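Side-chain contact in chorismate mutase protein (Bartonella henselae, PDB 3RMI), which probably catalyses the rearrangement of chorismate to prephenate, the branch-point step toward phenylalanine and tyrosine, as an intertwined all-helical dimer: residues F86-K89 against E90-Q94. Residues are numbered along the deposited sequence; the frame is centred on the assembly and turned at random.
Sequences FIIK and EVVHQ. With EDO (1,2-ethanediol), chain B.
I88 and V92 lie one turn apart on the same helix and touch through their methyl branches. CG2 of I88 meets CG2 of V92 at 4.0 Å, with the two side chains set at a slant to each other. A chi1 of -73° sets CG1 of I88 beside the backbone N, which turns CG2 beside the carbonyl carbon and toward the following turn. CG2 of V92 also rests 3.4 Å from the O of I88, the oxygen that accepts the V92 backbone N-H at 2.8 Å. I87 and V91 repeat the i to i+4 pattern, with a wider gap of 4.2 Å between their CG2 atoms. There the V91 N-H reaches the O of I87 at 3.0 Å. K89 and H93 share the same kind of backbone bond, H93 N to K89 O at 3.1 Å, but their side chains do not meet. The extended lysine chain and the imidazole diverge as they leave the backbone. E90 packs its CB 3.4 Å from the O of I87, and its carboxylate leads away from the 86-89 turn. Q94 NE2 bonds to O2 of an ethanediol, probably from the crystallisation liquor; the bond is very short and strongly bent (119°), so its details are doubtful. Q94 OE1 is bonded by Q40.

D-malate touches I88 and V91, so this part of the helix lines the bound-ligand pocket, probably the active site. The contact lies within helix 77-106. I87, E90, V91 and Q94 pack on helix 4-48, and I88 packs on helix 56-72. F86 stacks on F86 of the second subunit, whose F79 covers I87 and E90.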
loop_
_atom_site.group_PDB
_atom_site.type_symbol
_atom_site.label_atom_id
_atom_site.label_comp_id
_atom_site.label_asym_id
_atom_site.label_seq_id
_atom_site.Cartn_x
_atom_site.Cartn_y
_atom_site.Cartn_z
ATOM N N PHE A 86 7.952 2.408 -1.084
ATOM C CA PHE A 86 7.830 1.141 -0.371
ATOM C C PHE A 86 7.519 0.011 -1.337
ATOM O O PHE A 86 8.115 -1.067 -1.267
ATOM C CB PHE A 86 6.732 1.258 0.712
ATOM C CG PHE A 86 6.437 -0.028 1.422
ATOM C CD1 PHE A 86 7.239 -0.444 2.489
ATOM C CD2 PHE A 86 5.368 -0.820 1.031
ATOM C CE1 PHE A 86 6.982 -1.624 3.154
ATOM C CE2 PHE A 86 5.100 -2.022 1.680
ATOM C CZ PHE A 86 5.915 -2.422 2.753
ATOM N N ILE A 87 6.586 0.248 -2.247
ATOM C CA ILE A 87 6.269 -0.761 -3.240
ATOM C C ILE A 87 7.458 -0.987 -4.194
ATOM O O ILE A 87 7.818 -2.125 -4.504
ATOM C CB ILE A 87 5.029 -0.386 -4.046
ATOM C CG1 ILE A 87 3.807 -0.282 -3.130
ATOM C CG2 ILE A 87 4.756 -1.422 -5.087
ATOM C CD1 ILE A 87 3.480 -1.607 -2.426
ATOM N N ILE A 88 8.092 0.089 -4.626
ATOM C CA ILE A 88 9.151 -0.030 -5.638
ATOM C C ILE A 88 10.347 -0.784 -5.100
ATOM O O ILE A 88 11.023 -1.488 -5.838
ATOM C CB ILE A 88 9.614 1.327 -6.106
ATOM C CG1 ILE A 88 8.560 1.965 -7.008
ATOM C CG2 ILE A 88 10.998 1.234 -6.812
ATOM C CD1 ILE A 88 8.946 3.445 -7.391
ATOM N N LYS A 89 10.620 -0.635 -3.812
ATOM C CA LYS A 89 11.736 -1.363 -3.172
ATOM C C LYS A 89 11.503 -2.889 -3.249
ATOM O O LYS A 89 12.434 -3.671 -3.488
ATOM C CB LYS A 89 11.856 -0.908 -1.709
ATOM C CG LYS A 89 13.161 -1.207 -1.001
ATOM C CD LYS A 89 13.036 -0.941 0.512
ATOM C CE LYS A 89 14.263 -1.429 1.279
ATOM N NZ LYS A 89 13.928 -1.584 2.737
ATOM N N GLU A 90 10.258 -3.315 -3.071
ATOM C CA GLU A 90 9.956 -4.719 -3.198
ATOM C C GLU A 90 10.119 -5.133 -4.646
ATOM O O GLU A 90 10.662 -6.187 -4.945
ATOM C CB GLU A 90 8.536 -4.990 -2.744
ATOM C CG GLU A 90 8.154 -6.452 -2.794
ATOM C CD GLU A 90 9.003 -7.322 -1.878
ATOM O OE1 GLU A 90 9.655 -6.778 -0.952
ATOM O OE2 GLU A 90 8.997 -8.554 -2.071
ATOM N N VAL A 91 9.636 -4.294 -5.551
ATOM C CA VAL A 91 9.693 -4.594 -6.986
ATOM C C VAL A 91 11.136 -4.749 -7.457
ATOM O O VAL A 91 11.454 -5.671 -8.202
ATOM C CB VAL A 91 8.976 -3.520 -7.820
ATOM C CG1 VAL A 91 9.268 -3.711 -9.310
ATOM C CG2 VAL A 91 7.457 -3.576 -7.561
ATOM N N VAL A 92 12.005 -3.867 -6.991
ATOM C CA VAL A 92 13.398 -3.875 -7.397
ATOM C C VAL A 92 14.059 -5.153 -6.878
ATOM O O VAL A 92 14.802 -5.824 -7.613
ATOM C CB VAL A 92 14.121 -2.584 -6.914
ATOM C CG1 VAL A 92 15.595 -2.796 -6.850
ATOM C CG2 VAL A 92 13.764 -1.398 -7.826
ATOM N N HIS A 93 13.766 -5.510 -5.624
ATOM C CA HIS A 93 14.162 -6.810 -5.101
ATOM C C HIS A 93 13.682 -7.944 -6.008
ATOM O O HIS A 93 14.451 -8.845 -6.350
ATOM C CB HIS A 93 13.623 -7.046 -3.674
ATOM C CG HIS A 93 13.955 -8.408 -3.117
ATOM N ND1 HIS A 93 12.990 -9.329 -2.759
ATOM C CD2 HIS A 93 15.149 -9.013 -2.889
ATOM C CE1 HIS A 93 13.572 -10.434 -2.324
ATOM N NE2 HIS A 93 14.881 -10.266 -2.392
ATOM N N GLN A 94 12.409 -7.918 -6.395
ATOM C CA GLN A 94 11.873 -9.014 -7.188
ATOM C C GLN A 94 12.520 -9.094 -8.560
ATOM O O GLN A 94 12.722 -10.188 -9.092
ATOM C CB GLN A 94 10.372 -8.903 -7.333
ATOM C CG GLN A 94 9.623 -9.562 -6.197
ATOM C CD GLN A 94 8.113 -9.614 -6.442
ATOM O OE1 GLN A 94 7.637 -9.415 -7.574
ATOM N NE2 GLN A 94 7.357 -9.871 -5.380
HETATM C C1 EDO B . 3.510 -11.505 -4.471
HETATM O O1 EDO B . 3.034 -12.463 -3.518
HETATM C C2 EDO B . 3.951 -10.262 -3.711
HETATM O O2 EDO B . 5.338 -10.029 -3.964
#